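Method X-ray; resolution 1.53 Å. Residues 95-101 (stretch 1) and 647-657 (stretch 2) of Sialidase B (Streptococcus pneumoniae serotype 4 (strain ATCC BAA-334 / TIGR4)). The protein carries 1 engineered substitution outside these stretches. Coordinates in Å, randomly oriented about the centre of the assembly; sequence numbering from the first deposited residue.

Stretch 1, residues 95-101: LWGKHKG
Stretch 2, residues 647-657: VQYIDLEINDL

Segments distant in sequence often meet mainly through side chains, with a few directional bonds at the ends and apolar groups between them. In sialidase B, residues 95-101 and 647-657 illustrate the principle, burying 351 Å² in total although their touching residues lie at least 551 positions apart.

The best-formed direct bond is at the buried end, where the indole Trp96 NE1 donates to Gln648 OE1 at 2.9 Å with an N-H...acceptor angle of 153°. The acceptor lies near the indole plane, at the ring edge, as suits an N-H that lies in the ring plane. Trp96 (chi1 -90°, chi2 81°) and Gln648 (m, t, chi3 -4°) both direct CA-to-CB toward the other stretch, and their long side chains span a CA-CA separation of 11.3 Å.

At the exposed end, Lys100 extends fully (m, t, t, t) across stretch 2. Its ammonium makes a weak hydrogen bond from NZ to Asp651 O at 3.4 Å and a long salt bridge from NZ to Asp656 OD2 at 3.9 Å. Water does much of the close-range work: Lys100 NZ donates to water 1 at 2.8 Å, water 2 at 2.6 Å and water 3 at 2.5 Å. Water 1 donates to Asp651 O at 3.0 Å and also bonds His99 NE2 at 3.0 Å; water 2 reaches Asp656 OD2 at 2.8 Å and Glu653 OE2 at 2.7 Å; water 3 reaches Asp651 OD1 at 2.6 Å. Asp656 (m, chi2 -42°) is itself held by Glu653 N, which donates to Asp656 OD2 at 2.9 Å, while Asp656 N donates to Glu653 O at 2.9 Å.

Between these ends the contact is largely apolar. Ile650 (p, t) points toward stretch 1 and places CG2 3.9 Å from Trp96 CH2. His99 (t, chi2 64°) leaves its backbone sideways, but its ring comes nearer, with CE1 4.0 Å from Leu652 CD2 and 4.3 Å from Ile650 CB. Leu652 (m, t) also packs its CD2 3.8 Å from Lys100 CE, so the lysine's aliphatic portion shares in the packing.

The backbones run in the same general direction, Trp96 being nearest Gln648 and Lys100 nearest Asp656, the latter pair 6.0 Å apart at CA, without a backbone-to-backbone hydrogen bond between them. Stretch 1 is extended at Lys98-His99, then turns through positive phi at Lys100 (51/41) and Gly101 (77/14). Stretch 2 begins as a strand from Val647, with Tyr649 pointing away, and closes in a weakly bonded helical turn around 654-657.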

# COMPACT_ATOMS: atom_id res chain seq x y z
N LEU A 95 11.17 5.09 -9.57
CA LEU A 95 12.34 5.93 -9.27
C LEU A 95 12.15 6.85 -8.07
O LEU A 95 11.04 7.17 -7.69
CB LEU A 95 12.65 6.83 -10.48
CG LEU A 95 13.04 6.15 -11.78
CD1 LEU A 95 13.19 7.17 -12.90
CD2 LEU A 95 14.34 5.40 -11.61
N TRP A 96 13.27 7.27 -7.50
CA TRP A 96 13.29 8.39 -6.56
C TRP A 96 13.89 9.61 -7.23
O TRP A 96 14.70 9.49 -8.16
CB TRP A 96 14.12 8.02 -5.33
CG TRP A 96 13.30 7.38 -4.25
CD1 TRP A 96 12.90 6.07 -4.18
CD2 TRP A 96 12.75 8.03 -3.09
NE1 TRP A 96 12.15 5.87 -3.03
CE2 TRP A 96 12.04 7.06 -2.35
CE3 TRP A 96 12.79 9.35 -2.61
CZ2 TRP A 96 11.37 7.36 -1.16
CZ3 TRP A 96 12.13 9.64 -1.42
CH2 TRP A 96 11.43 8.66 -0.71
N GLY A 97 13.50 10.79 -6.76
CA GLY A 97 14.00 12.04 -7.32
C GLY A 97 14.90 12.78 -6.34
O GLY A 97 16.10 12.97 -6.60
N LYS A 98 14.32 13.17 -5.20
CA LYS A 98 15.04 13.91 -4.16
C LYS A 98 14.67 13.38 -2.78
O LYS A 98 13.60 12.82 -2.58
CB LYS A 98 14.68 15.41 -4.20
CG LYS A 98 15.22 16.17 -5.40
CD LYS A 98 14.92 17.67 -5.30
CE LYS A 98 15.92 18.40 -4.40
NZ LYS A 98 15.41 19.74 -3.98
N HIS A 99 15.58 13.60 -1.82
CA HIS A 99 15.38 13.20 -0.43
C HIS A 99 16.24 14.13 0.41
O HIS A 99 17.42 14.32 0.10
CB HIS A 99 15.80 11.73 -0.25
CG HIS A 99 15.68 11.22 1.15
ND1 HIS A 99 14.48 11.11 1.81
CD2 HIS A 99 16.63 10.75 2.00
CE1 HIS A 99 14.69 10.61 3.02
NE2 HIS A 99 15.98 10.38 3.16
N LYS A 100 15.63 14.75 1.42
CA LYS A 100 16.34 15.65 2.33
C LYS A 100 17.14 16.74 1.61
O LYS A 100 18.28 17.05 1.99
CB LYS A 100 17.25 14.86 3.27
CG LYS A 100 16.49 13.97 4.24
CD LYS A 100 17.45 13.16 5.08
CE LYS A 100 16.69 12.31 6.08
NZ LYS A 100 17.61 11.55 6.98
N GLY A 101 16.53 17.29 0.56
CA GLY A 101 17.12 18.39 -0.18
C GLY A 101 18.25 18.04 -1.14
O GLY A 101 18.95 18.93 -1.61
N VAL A 647 5.29 0.37 -1.32
CA VAL A 647 5.09 0.84 0.06
C VAL A 647 6.48 0.83 0.70
O VAL A 647 7.11 -0.22 0.85
CB VAL A 647 4.12 -0.05 0.85
CG1 VAL A 647 4.00 0.44 2.31
CG2 VAL A 647 2.73 -0.05 0.20
N GLN A 648 6.95 2.02 1.04
CA GLN A 648 8.33 2.23 1.46
C GLN A 648 8.41 3.08 2.72
O GLN A 648 7.51 3.85 3.02
CB GLN A 648 9.10 2.92 0.33
CG GLN A 648 9.15 2.09 -0.94
CD GLN A 648 9.88 2.75 -2.08
OE1 GLN A 648 10.32 3.90 -1.98
NE2 GLN A 648 10.00 2.02 -3.20
N TYR A 649 9.50 2.89 3.47
CA TYR A 649 9.70 3.53 4.77
C TYR A 649 10.91 4.47 4.73
O TYR A 649 12.00 4.08 4.27
CB TYR A 649 9.93 2.46 5.85
CG TYR A 649 10.26 3.03 7.22
CD1 TYR A 649 9.26 3.51 8.04
CD2 TYR A 649 11.58 3.09 7.68
CE1 TYR A 649 9.55 4.04 9.30
CE2 TYR A 649 11.88 3.63 8.95
CZ TYR A 649 10.85 4.10 9.74
OH TYR A 649 11.11 4.64 10.99
N ILE A 650 10.72 5.69 5.23
CA ILE A 650 11.84 6.62 5.37
C ILE A 650 11.90 7.18 6.80
O ILE A 650 10.91 7.16 7.53
CB ILE A 650 11.76 7.79 4.37
CG1 ILE A 650 10.46 8.58 4.56
CG2 ILE A 650 11.89 7.29 2.93
CD1 ILE A 650 10.39 9.87 3.77
N ASP A 651 13.08 7.68 7.17
CA ASP A 651 13.32 8.30 8.46
C ASP A 651 13.67 9.77 8.24
O ASP A 651 14.57 10.08 7.46
CB ASP A 651 14.49 7.58 9.16
CG ASP A 651 14.83 8.17 10.52
OD1 ASP A 651 15.51 9.22 10.56
OD2 ASP A 651 14.43 7.58 11.54
N LEU A 652 12.96 10.67 8.91
CA LEU A 652 13.22 12.10 8.79
C LEU A 652 13.47 12.72 10.16
O LEU A 652 12.99 12.23 11.19
CB LEU A 652 12.06 12.80 8.11
CG LEU A 652 11.81 12.41 6.65
CD1 LEU A 652 10.46 12.94 6.17
CD2 LEU A 652 12.93 12.92 5.78
N GLU A 653 14.24 13.81 10.17
CA GLU A 653 14.44 14.61 11.38
C GLU A 653 13.71 15.95 11.24
O GLU A 653 13.47 16.42 10.13
CB GLU A 653 15.93 14.84 11.61
CG GLU A 653 16.71 13.57 11.85
CD GLU A 653 18.16 13.83 12.20
OE1 GLU A 653 18.44 14.16 13.37
OE2 GLU A 653 19.00 13.72 11.29
N ILE A 654 13.37 16.57 12.37
CA ILE A 654 12.63 17.83 12.32
C ILE A 654 13.38 18.89 11.54
O ILE A 654 12.79 19.64 10.76
CB ILE A 654 12.26 18.34 13.73
CG1 ILE A 654 11.31 17.37 14.40
CG2 ILE A 654 11.63 19.72 13.65
CD1 ILE A 654 10.03 17.13 13.59
N ASN A 655 14.70 18.93 11.71
CA ASN A 655 15.51 19.88 10.96
C ASN A 655 15.41 19.69 9.44
O ASN A 655 15.58 20.65 8.68
CB ASN A 655 16.97 19.87 11.43
CG ASN A 655 17.14 20.55 12.79
OD1 ASN A 655 16.22 21.18 13.31
ND2 ASN A 655 18.34 20.43 13.36
N ASP A 656 15.10 18.48 8.98
CA ASP A 656 14.91 18.25 7.55
C ASP A 656 13.64 18.94 7.08
O ASP A 656 13.53 19.33 5.91
CB ASP A 656 14.78 16.76 7.23
CG ASP A 656 16.04 15.99 7.55
OD1 ASP A 656 17.14 16.49 7.25
OD2 ASP A 656 15.91 14.87 8.11
N LEU A 657 12.69 19.07 7.99
CA LEU A 657 11.36 19.55 7.61
C LEU A 657 11.28 21.07 7.63
O LEU A 657 10.47 21.66 6.92
CB LEU A 657 10.29 18.96 8.53
CG LEU A 657 10.32 17.44 8.76
CD1 LEU A 657 9.08 17.00 9.48
CD2 LEU A 657 10.47 16.70 7.43
O HOH W 1 16.84 9.20 5.75
O HOH W 2 18.15 13.38 8.72
O HOH W 3 17.41 10.46 9.27